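Local coordinates for protein PlaB phospholipase (Legionella pneumophila, PDB 6ZTH) that probably hydrolyses phospholipids and binds NAD(+) at several sites, at residues K234-G239 and V247-R252. Numbering follows the deposited sequence.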
ATOM      1  N   LYS D 234      -2.208  23.028 -23.886  1.00 31.67           N
ATOM      2  CA  LYS D 234      -0.852  22.956 -23.359  1.00 28.58           C
ATOM      3  C   LYS D 234      -0.459  24.303 -22.767  1.00 28.92           C
ATOM      4  O   LYS D 234      -0.590  25.336 -23.432  1.00 29.08           O
ATOM      5  CB  LYS D 234       0.146  22.570 -24.457  1.00 29.36           C
ATOM      6  CG  LYS D 234       0.088  21.117 -24.899  1.00 28.99           C
ATOM      7  CD  LYS D 234       0.353  20.998 -26.399  1.00 31.44           C
ATOM      8  CE  LYS D 234       0.564  19.553 -26.860  1.00 29.35           C
ATOM      9  NZ  LYS D 234       1.435  18.752 -25.956  1.00 43.59           N
ATOM     10  N   LEU D 235       0.029  24.289 -21.528  1.00 31.70           N
ATOM     11  CA  LEU D 235       0.556  25.481 -20.865  1.00 38.77           C
ATOM     12  C   LEU D 235       2.008  25.196 -20.487  1.00 36.49           C
ATOM     13  O   LEU D 235       2.276  24.461 -19.528  1.00 36.32           O
ATOM     14  CB  LEU D 235      -0.274  25.849 -19.636  1.00 33.99           C
ATOM     15  CG  LEU D 235      -1.775  26.036 -19.856  1.00 32.10           C
ATOM     16  CD1 LEU D 235      -2.493  26.345 -18.550  1.00 28.21           C
ATOM     17  CD2 LEU D 235      -2.024  27.140 -20.874  1.00 37.63           C
ATOM     18  N   HIS D 236       2.945  25.773 -21.237  1.00 30.95           N
ATOM     19  CA  HIS D 236       4.371  25.576 -21.008  1.00 37.83           C
ATOM     20  C   HIS D 236       4.917  26.758 -20.215  1.00 32.34           C
ATOM     21  O   HIS D 236       4.860  27.902 -20.679  1.00 32.59           O
ATOM     22  CB  HIS D 236       5.127  25.433 -22.330  1.00 42.03           C
ATOM     23  CG  HIS D 236       4.668  24.284 -23.173  1.00 39.26           C
ATOM     24  ND1 HIS D 236       5.456  23.179 -23.420  1.00 44.78           N
ATOM     25  CD2 HIS D 236       3.509  24.075 -23.842  1.00 38.23           C
ATOM     26  CE1 HIS D 236       4.799  22.336 -24.196  1.00 31.69           C
ATOM     27  NE2 HIS D 236       3.614  22.855 -24.466  1.00 40.30           N
ATOM     28  N   GLN D 237       5.457  26.479 -19.030  1.00 32.61           N
ATOM     29  CA  GLN D 237       6.036  27.516 -18.183  1.00 36.94           C
ATOM     30  C   GLN D 237       7.404  27.919 -18.723  1.00 34.27           C
ATOM     31  O   GLN D 237       8.289  27.071 -18.889  1.00 34.69           O
ATOM     32  CB  GLN D 237       6.154  27.020 -16.746  1.00 33.25           C
ATOM     33  CG  GLN D 237       6.368  28.126 -15.732  1.00 33.71           C
ATOM     34  CD  GLN D 237       6.490  27.594 -14.320  1.00 33.79           C
ATOM     35  OE1 GLN D 237       7.136  26.574 -14.082  1.00 34.03           O
ATOM     36  NE2 GLN D 237       5.863  28.282 -13.373  1.00 33.64           N
ATOM     37  N   GLU D 238       7.585  29.214 -18.975  1.00 34.77           N
ATOM     38  CA  GLU D 238       8.816  29.740 -19.544  1.00 35.84           C
ATOM     39  C   GLU D 238       9.273  30.951 -18.741  1.00 43.66           C
ATOM     40  O   GLU D 238       8.557  31.460 -17.874  1.00 39.54           O
ATOM     41  CB  GLU D 238       8.630  30.126 -21.020  1.00 35.90           C
ATOM     42  CG  GLU D 238       8.041  29.027 -21.897  1.00 35.17           C
ATOM     43  CD  GLU D 238       8.851  27.746 -21.865  1.00 38.59           C
ATOM     44  OE1 GLU D 238       8.347  26.734 -21.336  1.00 34.71           O
ATOM     45  OE2 GLU D 238       9.992  27.748 -22.375  1.00 40.37           O
ATOM     46  N   GLY D 239      10.483  31.409 -19.042  1.00 37.70           N
ATOM     47  CA  GLY D 239      11.048  32.593 -18.425  1.00 38.59           C
ATOM     48  C   GLY D 239      12.417  32.327 -17.831  1.00 50.23           C
ATOM     49  O   GLY D 239      12.890  31.195 -17.752  1.00 47.26           O
ATOM     50  N   VAL D 247       3.091  30.261 -21.987  1.00 32.25           N
ATOM     51  CA  VAL D 247       2.828  30.178 -23.418  1.00 34.95           C
ATOM     52  C   VAL D 247       1.883  29.005 -23.633  1.00 31.30           C
ATOM     53  O   VAL D 247       2.082  27.930 -23.054  1.00 31.06           O
ATOM     54  CB  VAL D 247       4.121  30.013 -24.235  1.00 33.05           C
ATOM     55  CG1 VAL D 247       5.178  31.005 -23.765  1.00 34.02           C
ATOM     56  CG2 VAL D 247       4.645  28.595 -24.141  1.00 32.93           C
ATOM     57  N   ALA D 248       0.852  29.216 -24.448  1.00 30.88           N
ATOM     58  CA  ALA D 248      -0.235  28.261 -24.599  1.00 30.04           C
ATOM     59  C   ALA D 248      -0.391  27.852 -26.055  1.00 30.06           C
ATOM     60  O   ALA D 248      -0.259  28.680 -26.962  1.00 30.51           O
ATOM     61  CB  ALA D 248      -1.558  28.851 -24.089  1.00 29.47           C
ATOM     62  N   LYS D 249      -0.684  26.569 -26.266  1.00 31.21           N
ATOM     63  CA  LYS D 249      -0.938  26.011 -27.591  1.00 29.59           C
ATOM     64  C   LYS D 249      -2.202  25.168 -27.504  1.00 35.85           C
ATOM     65  O   LYS D 249      -2.222  24.142 -26.816  1.00 34.76           O
ATOM     66  CB  LYS D 249       0.247  25.176 -28.075  1.00 30.11           C
ATOM     67  CG  LYS D 249       0.071  24.564 -29.461  1.00 31.22           C
ATOM     68  CD  LYS D 249       0.823  23.242 -29.585  1.00 39.43           C
ATOM     69  CE  LYS D 249       2.330  23.435 -29.469  1.00 37.16           C
ATOM     70  NZ  LYS D 249       2.944  22.460 -28.523  1.00 37.17           N
HETATM   71  N   MSE D 250      -3.252  25.598 -28.198  1.00 28.53           N
HETATM   72  CA  MSE D 250      -4.511  24.867 -28.208  1.00 27.86           C
HETATM   73  C   MSE D 250      -4.704  24.115 -29.522  1.00 36.80           C
HETATM   74  O   MSE D 250      -4.510  24.672 -30.604  1.00 40.14           O
HETATM   75  CB  MSE D 250      -5.685  25.823 -27.979  1.00 27.53           C
HETATM   76  CG  MSE D 250      -7.013  25.115 -27.755  1.00 26.88           C
HETATM   77 SE   MSE D 250      -8.301  26.182 -26.753  1.00 79.46          SE
HETATM   78  CE  MSE D 250      -9.946  25.527 -27.568  1.00 26.02           C
ATOM     79  N   THR D 251      -5.084  22.841 -29.416  1.00 39.58           N
ATOM     80  CA  THR D 251      -5.395  22.005 -30.567  1.00 40.01           C
ATOM     81  C   THR D 251      -6.751  21.347 -30.348  1.00 37.07           C
ATOM     82  O   THR D 251      -7.166  21.115 -29.209  1.00 40.22           O
ATOM     83  CB  THR D 251      -4.323  20.932 -30.799  1.00 39.77           C
ATOM     84  OG1 THR D 251      -3.872  20.418 -29.539  1.00 45.19           O
ATOM     85  CG2 THR D 251      -3.140  21.514 -31.560  1.00 47.80           C
ATOM     86  N   ARG D 252      -7.435  21.042 -31.449  1.00 33.16           N
ATOM     87  CA  ARG D 252      -8.813  20.573 -31.399  1.00 26.52           C
ATOM     88  C   ARG D 252      -9.055  19.536 -32.485  1.00 26.66           C
ATOM     89  O   ARG D 252      -8.467  19.598 -33.568  1.00 27.12           O
ATOM     90  CB  ARG D 252      -9.789  21.748 -31.564  1.00 26.38           C
ATOM     91  CG  ARG D 252     -11.260  21.387 -31.465  1.00 30.02           C
ATOM     92  CD  ARG D 252     -12.120  22.646 -31.535  1.00 35.86           C
ATOM     93  NE  ARG D 252     -13.551  22.358 -31.507  1.00 27.21           N
ATOM     94  CZ  ARG D 252     -14.222  21.978 -30.423  1.00 27.90           C
ATOM     95  NH1 ARG D 252     -13.595  21.832 -29.264  1.00 25.08           N
ATOM     96  NH2 ARG D 252     -15.526  21.745 -30.501  1.00 27.72           N
TER
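Four main-chain hydrogen bonds tie Lys234 and His236 to Lys249 and Val247, the ladder of an antiparallel beta hairpin; the axes of 234-238 and 247-252 come within 4.9 Å, with 161° between their N-to-C directions. Lys234 pairs with Lys249 and His236 with Val247 as hydrogen-bonded pairs, while Leu235 and Ala248 form the non-hydrogen-bonded pair between them. The shortest of the four, from His236 N to Val247 O at 2.9 Å, meets its carbonyl almost head-on, with a C=O...N angle of 166°. Lys234 O accepts Lys249 N in its own carbonyl plane and also receives a CA-H...O contact from Ala248 CA at 3.2 Å.

The face bearing both lysines, His236 and Val247 is mostly polar and partly open to solvent. Lys234 and Lys249 run side by side in the same direction. Lys249 CG stands anti to the backbone N (chi1 -179°), and bends further out bring Lys249 NZ to 3.7 Å from Lys234 CD. The two NZ atoms, of Lys234 and Lys249, are 4.8 Å apart and would probably repel; Lys234 NZ has a long, weak ion pair with Glu456. Val247 CG2 packs against His236 CB at 3.7 Å. Val247 and Glu238 cross at about a right angle, CG1 to CG 3.9 Å. On the opposite face Leu235 CD2 touches Ala248 CB at 3.7 Å.

Strand 231-238 is the hairpin's inner member: its other edge pairs in parallel with strand 451-463, Leu235 bonding Glu456 and Met458, and Gln237 Met458. Leu235 is buried against Ile457 and Phe436, the latter on strand 434-438, whereas strand 245-252 lies toward the surface, its Arg252 salt-bridged to Glu451.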